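Local coordinates for cysteine synthase (Fusobacterium nucleatum subsp. nucleatum strain ATCC 25586, PDB 5XEM), which produces hydrogen sulfide from L-cysteine by a PLP-dependent beta-replacement reaction that also forms L-lanthionine, and probably makes cysteine from O-acetyl-L-serine and sulfide, at the 85F/PLP site and the interface of chains A and B. Numbering follows the deposited sequence. Chains: chain A/B, Cysteine synthase.

Contact 1 is the active site of one subunit, where PLP carries L-lanthionine as a Schiff base; contact 2 is a patch of the two-fold interface between the two chains of the deposited assembly. The centres of their C-alpha atoms lie about 25 Å apart, and they have no residue of the same chain in common. Helix 76-88 links them nevertheless: its first turn, with A:Asn76 and A:Thr77, holds the ligand in contact 1, while in its chain B copy B:Met83, B:Ala86 and B:Val87 face the partner in contact 2. In each subunit one helix thus serves both ligand and partner chain.

Contact 1: the 85F/PLP site. Residues chain A 46, 73-77, 124, 146-147, 178-184, 223-228, 270, 297. With 85F ((2R)-2-azanyl-3-[(2R)-2-azanyl-3-oxidanyl-3-oxidanylidene-propyl]sulfanyl-propanoic acid), chain C; PLP (pyridoxal-5'-phosphate), chain D.
The active site of this cysteine synthase/cystathionine beta-synthase family enzyme holds the external aldimine of L-lanthionine with PLP, its phosphate cradled by the glycine-rich turn 178-183. The amides of A:Gly180 and A:Gly182 both donate to O3P, where small residues let the backbone close in. A:Ser184 gives its amide and OG to O1P near the start of helix 183-195, whose dipole may help offset the phosphate charge. O2P is gripped by the amide and OG1 of A:Thr181 and by A:Lys46 NZ. This lysine, the Schiff-base residue of the resting enzyme, is displaced here: its NZ forms a salt bridge with the phosphate O2P at 2.8 Å and also meets A:Gln146 OE1 nearly along the C=O axis.

The pyridine ring is sandwiched, with A:Thr297 CG2 3.4 Å from its centroid on one face and the A:Gly224 backbone on the other. A:Ser270 OG lies 2.6 Å from the ring nitrogen N1, a neutral partner that may leave N1 unprotonated. A:Asn76 turns its amide nearly flat toward the phenolic O3, with ND2 2.9 Å from it.

The carboxylate next to the imine is held by loop 73-75 and the first turn of helix 76-88. Its oxygen O accepts from A:Thr73 OG1 (2.7 Å), A:Ser74 N and A:Gln146 NE2, while OXT takes A:Thr77 N (159° at H). A:Gln146 CG sits between backbone N and carbonyl carbon (chi1 59°), the chain then extended; A:Thr77 OG1, above the carbonyl plane, and A:Lys46 NZ donate to OE1, helping keep NE2 toward the ligand. At the distal end, A:Ser228 OG reaches carboxylate OH1 at 2.7 Å, and the amine NZ2 approaches A:Gly224 O from above its carbonyl plane, at 2.8 Å.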
# COMPACT_ATOMS: atom_id res chain seq x y z
N LYS A 46 -4.86 11.02 4.14
CA LYS A 46 -4.53 12.39 3.73
C LYS A 46 -4.64 12.61 2.24
O LYS A 46 -4.86 13.75 1.80
CB LYS A 46 -3.16 12.84 4.27
CG LYS A 46 -3.06 12.84 5.79
CD LYS A 46 -4.16 13.67 6.44
CE LYS A 46 -3.71 14.25 7.79
NZ LYS A 46 -4.47 15.45 8.25
N THR A 73 4.00 19.50 7.03
CA THR A 73 3.42 18.18 7.27
C THR A 73 4.32 17.32 8.13
O THR A 73 5.54 17.53 8.17
CB THR A 73 3.16 17.48 5.92
OG1 THR A 73 2.69 16.14 6.16
CG2 THR A 73 4.39 17.40 5.09
N SER A 74 3.74 16.36 8.82
CA SER A 74 4.52 15.30 9.50
C SER A 74 4.87 14.16 8.57
O SER A 74 5.64 13.25 8.93
CB SER A 74 3.78 14.77 10.72
OG SER A 74 2.56 14.17 10.34
N GLY A 75 4.27 14.16 7.38
CA GLY A 75 4.61 13.20 6.35
C GLY A 75 3.45 12.87 5.42
O GLY A 75 3.57 13.04 4.21
N ASN A 76 2.36 12.37 5.98
CA ASN A 76 1.28 11.83 5.16
C ASN A 76 0.60 12.89 4.27
O ASN A 76 0.30 12.63 3.11
CB ASN A 76 0.27 11.10 6.00
CG ASN A 76 0.71 9.70 6.33
OD1 ASN A 76 1.40 9.06 5.53
ND2 ASN A 76 0.42 9.26 7.54
N THR A 77 0.33 14.08 4.82
CA THR A 77 -0.26 15.13 3.97
C THR A 77 0.69 15.50 2.82
O THR A 77 0.24 15.69 1.68
CB THR A 77 -0.69 16.34 4.81
OG1 THR A 77 -1.69 15.89 5.73
CG2 THR A 77 -1.29 17.44 3.89
N MET A 124 5.63 20.90 14.85
CA MET A 124 5.08 21.45 13.60
C MET A 124 5.08 22.98 13.57
O MET A 124 5.01 23.58 12.49
CB MET A 124 3.66 20.95 13.35
CG MET A 124 3.57 19.44 13.11
SD MET A 124 4.54 18.92 11.66
CE MET A 124 3.87 20.05 10.49
N GLN A 146 -3.46 22.36 6.01
CA GLN A 146 -4.34 21.39 6.64
C GLN A 146 -4.83 21.80 8.05
O GLN A 146 -5.86 21.31 8.51
CB GLN A 146 -3.64 20.03 6.75
CG GLN A 146 -2.35 20.05 7.55
CD GLN A 146 -1.68 18.70 7.54
OE1 GLN A 146 -2.35 17.66 7.54
NE2 GLN A 146 -0.37 18.71 7.51
N PHE A 147 -4.08 22.66 8.74
CA PHE A 147 -4.45 23.07 10.09
C PHE A 147 -5.66 24.01 10.15
O PHE A 147 -6.37 24.02 11.15
CB PHE A 147 -3.25 23.69 10.79
CG PHE A 147 -2.08 22.77 10.82
CD1 PHE A 147 -2.04 21.76 11.75
CD2 PHE A 147 -1.06 22.87 9.87
CE1 PHE A 147 -0.98 20.86 11.75
CE2 PHE A 147 -0.01 21.96 9.87
CZ PHE A 147 0.03 20.97 10.82
N GLY A 178 -7.99 8.90 15.67
CA GLY A 178 -6.82 9.59 16.16
C GLY A 178 -6.80 11.02 15.68
O GLY A 178 -7.39 11.33 14.65
N THR A 179 -6.11 11.90 16.40
CA THR A 179 -6.05 13.32 16.04
C THR A 179 -4.62 13.86 15.90
O THR A 179 -3.70 13.47 16.64
CB THR A 179 -6.79 14.23 17.07
OG1 THR A 179 -6.17 14.12 18.37
CG2 THR A 179 -8.26 13.82 17.13
N GLY A 180 -4.48 14.77 14.95
CA GLY A 180 -3.31 15.60 14.75
C GLY A 180 -3.80 17.00 14.38
O GLY A 180 -3.74 17.93 15.20
N THR A 181 -4.30 17.16 13.16
CA THR A 181 -5.06 18.38 12.83
C THR A 181 -6.46 18.36 13.51
O THR A 181 -6.98 19.42 13.91
CB THR A 181 -5.28 18.60 11.31
OG1 THR A 181 -6.21 17.64 10.80
CG2 THR A 181 -3.97 18.61 10.53
N GLY A 182 -7.01 17.17 13.65
CA GLY A 182 -8.34 16.93 14.17
C GLY A 182 -9.38 16.87 13.08
O GLY A 182 -10.59 16.75 13.35
N GLY A 183 -8.92 16.98 11.84
CA GLY A 183 -9.83 17.07 10.70
C GLY A 183 -10.55 15.80 10.38
O GLY A 183 -11.75 15.83 10.10
N SER A 184 -9.85 14.68 10.38
CA SER A 184 -10.53 13.41 10.09
C SER A 184 -11.56 13.11 11.18
O SER A 184 -12.70 12.71 10.87
CB SER A 184 -9.56 12.23 9.88
OG SER A 184 -8.71 12.10 10.99
N GLN A 223 3.53 8.75 15.63
CA GLN A 223 3.75 9.62 14.47
C GLN A 223 2.47 10.00 13.76
O GLN A 223 1.64 9.13 13.45
CB GLN A 223 4.73 8.97 13.49
CG GLN A 223 6.10 8.70 14.07
CD GLN A 223 7.10 8.17 13.04
OE1 GLN A 223 7.13 8.64 11.88
NE2 GLN A 223 7.93 7.21 13.46
N GLY A 224 2.30 11.30 13.46
CA GLY A 224 1.09 11.79 12.81
C GLY A 224 0.08 12.34 13.81
O GLY A 224 -0.66 13.31 13.54
N MET A 225 0.03 11.74 14.99
CA MET A 225 -0.90 12.25 16.01
C MET A 225 -0.20 13.34 16.85
O MET A 225 0.99 13.60 16.69
CB MET A 225 -1.43 11.11 16.87
CG MET A 225 -2.62 10.40 16.26
SD MET A 225 -3.11 8.89 17.09
CE MET A 225 -3.42 9.55 18.76
N GLY A 226 -0.95 13.97 17.73
CA GLY A 226 -0.45 15.02 18.59
C GLY A 226 -0.61 16.38 17.94
O GLY A 226 -0.73 16.48 16.72
N MET A 227 -0.58 17.41 18.76
CA MET A 227 -0.82 18.79 18.33
C MET A 227 0.35 19.64 18.75
O MET A 227 0.49 19.94 19.94
CB MET A 227 -2.09 19.28 19.01
CG MET A 227 -3.32 18.68 18.35
SD MET A 227 -4.85 19.07 19.24
CE MET A 227 -6.04 18.12 18.30
N SER A 228 1.20 20.02 17.80
CA SER A 228 2.45 20.74 18.12
C SER A 228 2.64 22.05 17.37
O SER A 228 3.79 22.54 17.23
CB SER A 228 3.67 19.83 17.94
OG SER A 228 3.89 19.41 16.60
N SER A 270 -0.24 5.24 14.69
CA SER A 270 -1.51 5.85 15.11
C SER A 270 -2.69 4.90 15.02
O SER A 270 -3.67 5.07 15.77
CB SER A 270 -1.79 7.16 14.36
OG SER A 270 -2.26 6.95 13.05
N THR A 297 -5.55 5.45 10.02
CA THR A 297 -5.15 6.60 9.21
C THR A 297 -4.17 6.24 8.09
O THR A 297 -4.28 6.76 6.97
CB THR A 297 -4.58 7.73 10.08
OG1 THR A 297 -5.59 8.13 11.01
CG2 THR A 297 -4.18 8.92 9.20
N 85F C . -0.85 13.76 10.08
CA 85F C . -0.63 15.14 9.60
CB 85F C . -0.03 16.01 10.73
SG 85F C . -1.17 16.38 12.04
CD 85F C . -0.31 17.49 13.17
CE 85F C . 0.97 16.90 13.81
NZ2 85F C . 0.72 15.58 14.40
CZ1 85F C . 1.41 17.88 14.94
OH1 85F C . 2.33 17.45 15.70
OH2 85F C . 0.86 19.00 15.07
C 85F C . 0.29 15.16 8.39
OXT 85F C . 0.35 14.13 7.71
O 85F C . 0.89 16.23 8.14
N1 PLP D . -2.29 9.32 11.93
C2 PLP D . -1.37 9.61 11.00
C2A PLP D . -0.42 8.52 10.49
C3 PLP D . -1.28 10.91 10.46
O3 PLP D . -0.35 11.18 9.51
C4 PLP D . -2.14 11.91 10.90
C4A PLP D . -2.07 13.32 10.35
C5 PLP D . -3.09 11.56 11.87
C6 PLP D . -3.14 10.26 12.36
C5A PLP D . -4.09 12.55 12.43
O4P PLP D . -5.10 12.88 11.41
P PLP D . -5.86 14.31 11.34
O1P PLP D . -6.95 14.22 10.42
O2P PLP D . -4.82 15.25 10.99
O3P PLP D . -6.26 14.55 12.76
O HOH W 1 3.25 14.10 14.13
O HOH W 2 -8.69 13.70 13.60
O HOH W 3 2.29 11.78 9.02

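Contact 2: the interface of chains A and B. Residues chain A 20, 23-24, 260-265; chain B 9-10, 83, 86-87, 111.
This patch of the two-fold dimer interface sets the C-terminal end of helix 249-263 and the turn after it in chain A against helix 76-88, the start of the 3-10 helix 10-13 and B:Tyr111 in chain B. The assembly is a dimer in the deposit, as is common in this family.

Packing carries much of the contact. Chain B hides 62 Å² of A:Gly264; lacking a side chain, this residue lets the partner close on its backbone and readily adopts the positive phi of 64° that ends the helix. Its CA lies 4.0 Å from B:Ala86 CB, a methyl small enough to fit beneath the turn and also to touch the carbonyl oxygens of A:Ser260 and A:Phe261. B:Val10 turns both branches to the turn: CG1 crosses A:Ile265 CG1 obliquely at 3.7 Å, while CG2, in the crowded position between its own backbone N and carbonyl carbon, meets A:Gly264 O. B:Val87, with CG1 anti to the backbone N (chi1 172°), sends CG2 against A:Glu263 O. Farther out, the branched A:Val20 lays CG1 over the B:Ser9 backbone.

Within chain A, A:Glu263 braces the neighbouring loop. Its carboxylate OE2 takes A:Asn24 N at 2.7 Å through the syn lone pair, whereas OE1 is met by A:Asn23 N from above the carboxylate plane, the bond almost straight at 178°.

Polar links between the chains run through water. Water 5 joins A:Glu263 O to B:Val10 N, and water 4 joins A:Phe261 O to B:Tyr111 O, serving carbonyls at the helix end. B:Tyr111 suits its place by combining a flat ring with a polar tip: B:Met83 CA sits over one face, 3.9 Å above the plane, A:Ser260 O lies at the edge, and OH reaches water 6 at 3.0 Å, which in turn meets A:Gly264 O.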
# COMPACT_ATOMS: atom_id res chain seq x y z
N VAL A 20 -13.01 -3.44 7.64
CA VAL A 20 -12.71 -4.83 7.94
C VAL A 20 -13.12 -5.17 9.36
O VAL A 20 -12.84 -4.41 10.28
CB VAL A 20 -11.20 -5.09 7.79
CG1 VAL A 20 -10.86 -6.56 8.03
CG2 VAL A 20 -10.73 -4.64 6.42
N ASN A 23 -11.59 -10.15 13.93
CA ASN A 23 -12.06 -11.52 14.16
C ASN A 23 -11.28 -12.32 15.17
O ASN A 23 -11.82 -13.23 15.78
CB ASN A 23 -12.03 -12.35 12.89
CG ASN A 23 -12.76 -11.70 11.76
OD1 ASN A 23 -13.96 -11.51 11.83
ND2 ASN A 23 -12.02 -11.35 10.70
N ASN A 24 -10.00 -12.02 15.31
CA ASN A 24 -9.13 -12.86 16.08
C ASN A 24 -8.82 -12.25 17.43
O ASN A 24 -8.81 -12.96 18.44
CB ASN A 24 -7.89 -13.20 15.27
CG ASN A 24 -8.22 -13.96 14.00
OD1 ASN A 24 -7.58 -13.78 12.95
ND2 ASN A 24 -9.24 -14.82 14.08
N SER A 260 -1.07 -6.77 13.17
CA SER A 260 -0.44 -7.41 12.03
C SER A 260 -0.30 -8.90 12.33
O SER A 260 -0.55 -9.71 11.44
CB SER A 260 0.89 -6.76 11.61
OG SER A 260 1.78 -6.61 12.69
N PHE A 261 0.09 -9.25 13.56
CA PHE A 261 0.22 -10.68 13.95
C PHE A 261 -1.07 -11.46 13.90
O PHE A 261 -1.07 -12.61 13.47
CB PHE A 261 0.73 -10.81 15.38
CG PHE A 261 2.17 -10.47 15.58
CD1 PHE A 261 3.08 -10.40 14.54
CD2 PHE A 261 2.64 -10.21 16.88
CE1 PHE A 261 4.42 -10.10 14.77
CE2 PHE A 261 3.98 -9.91 17.12
CZ PHE A 261 4.87 -9.86 16.06
N LYS A 262 -2.15 -10.88 14.40
CA LYS A 262 -3.42 -11.60 14.62
C LYS A 262 -4.46 -11.36 13.55
O LYS A 262 -5.31 -12.22 13.32
CB LYS A 262 -4.02 -11.24 15.98
CG LYS A 262 -3.08 -11.40 17.16
CD LYS A 262 -2.52 -12.81 17.28
CE LYS A 262 -1.70 -12.97 18.56
NZ LYS A 262 -0.67 -14.05 18.43
N GLU A 263 -4.42 -10.21 12.88
CA GLU A 263 -5.39 -9.90 11.85
C GLU A 263 -4.84 -9.75 10.43
O GLU A 263 -5.62 -9.59 9.47
CB GLU A 263 -6.19 -8.63 12.21
CG GLU A 263 -6.84 -8.62 13.58
CD GLU A 263 -8.06 -9.53 13.70
OE1 GLU A 263 -8.81 -9.78 12.74
OE2 GLU A 263 -8.30 -10.01 14.82
N GLY A 264 -3.52 -9.76 10.27
CA GLY A 264 -2.91 -9.46 8.96
C GLY A 264 -3.19 -8.02 8.51
O GLY A 264 -3.14 -7.71 7.32
N ILE A 265 -3.41 -7.11 9.47
CA ILE A 265 -3.63 -5.70 9.17
C ILE A 265 -2.35 -4.97 9.55
O ILE A 265 -1.96 -4.96 10.73
CB ILE A 265 -4.81 -5.11 9.96
CG1 ILE A 265 -6.13 -5.73 9.54
CG2 ILE A 265 -4.85 -3.59 9.84
CD1 ILE A 265 -7.28 -5.46 10.50
N SER B 9 -12.26 -10.27 6.53
CA SER B 9 -10.83 -10.19 6.90
C SER B 9 -10.08 -9.57 5.72
O SER B 9 -10.67 -9.36 4.68
CB SER B 9 -10.22 -11.58 7.18
OG SER B 9 -10.02 -12.33 5.99
N VAL B 10 -8.79 -9.32 5.87
CA VAL B 10 -8.00 -8.80 4.75
C VAL B 10 -7.93 -9.75 3.57
O VAL B 10 -7.66 -9.32 2.46
CB VAL B 10 -6.58 -8.40 5.16
CG1 VAL B 10 -6.63 -7.28 6.20
CG2 VAL B 10 -5.82 -9.59 5.72
N MET B 83 0.94 -12.73 5.45
CA MET B 83 -0.31 -12.06 5.75
C MET B 83 -1.45 -13.06 5.85
O MET B 83 -2.27 -13.01 6.78
CB MET B 83 -0.61 -11.06 4.63
CG MET B 83 -1.85 -10.23 4.88
SD MET B 83 -2.27 -9.25 3.42
CE MET B 83 -2.70 -10.56 2.27
N ALA B 86 -1.08 -15.09 9.00
CA ALA B 86 -1.49 -14.31 10.16
C ALA B 86 -3.01 -14.39 10.34
O ALA B 86 -3.49 -14.67 11.43
CB ALA B 86 -1.03 -12.84 10.03
N VAL B 87 -3.76 -14.22 9.27
CA VAL B 87 -5.21 -14.27 9.33
C VAL B 87 -5.69 -15.66 9.71
O VAL B 87 -6.64 -15.80 10.52
CB VAL B 87 -5.83 -13.90 7.99
CG1 VAL B 87 -7.34 -14.14 8.00
CG2 VAL B 87 -5.51 -12.45 7.65
N TYR B 111 4.28 -9.63 10.22
CA TYR B 111 3.18 -10.59 10.25
C TYR B 111 3.49 -11.85 11.08
O TYR B 111 2.65 -12.73 11.17
CB TYR B 111 2.81 -11.01 8.84
CG TYR B 111 2.25 -9.91 7.98
CD1 TYR B 111 1.03 -9.32 8.25
CD2 TYR B 111 2.92 -9.51 6.84
CE1 TYR B 111 0.52 -8.32 7.43
CE2 TYR B 111 2.41 -8.51 6.03
CZ TYR B 111 1.20 -7.94 6.33
OH TYR B 111 0.71 -6.93 5.52
O HOH W 4 1.11 -14.18 12.88
O HOH W 5 -8.02 -9.52 8.76
O HOH W 6 -2.08 -5.86 5.93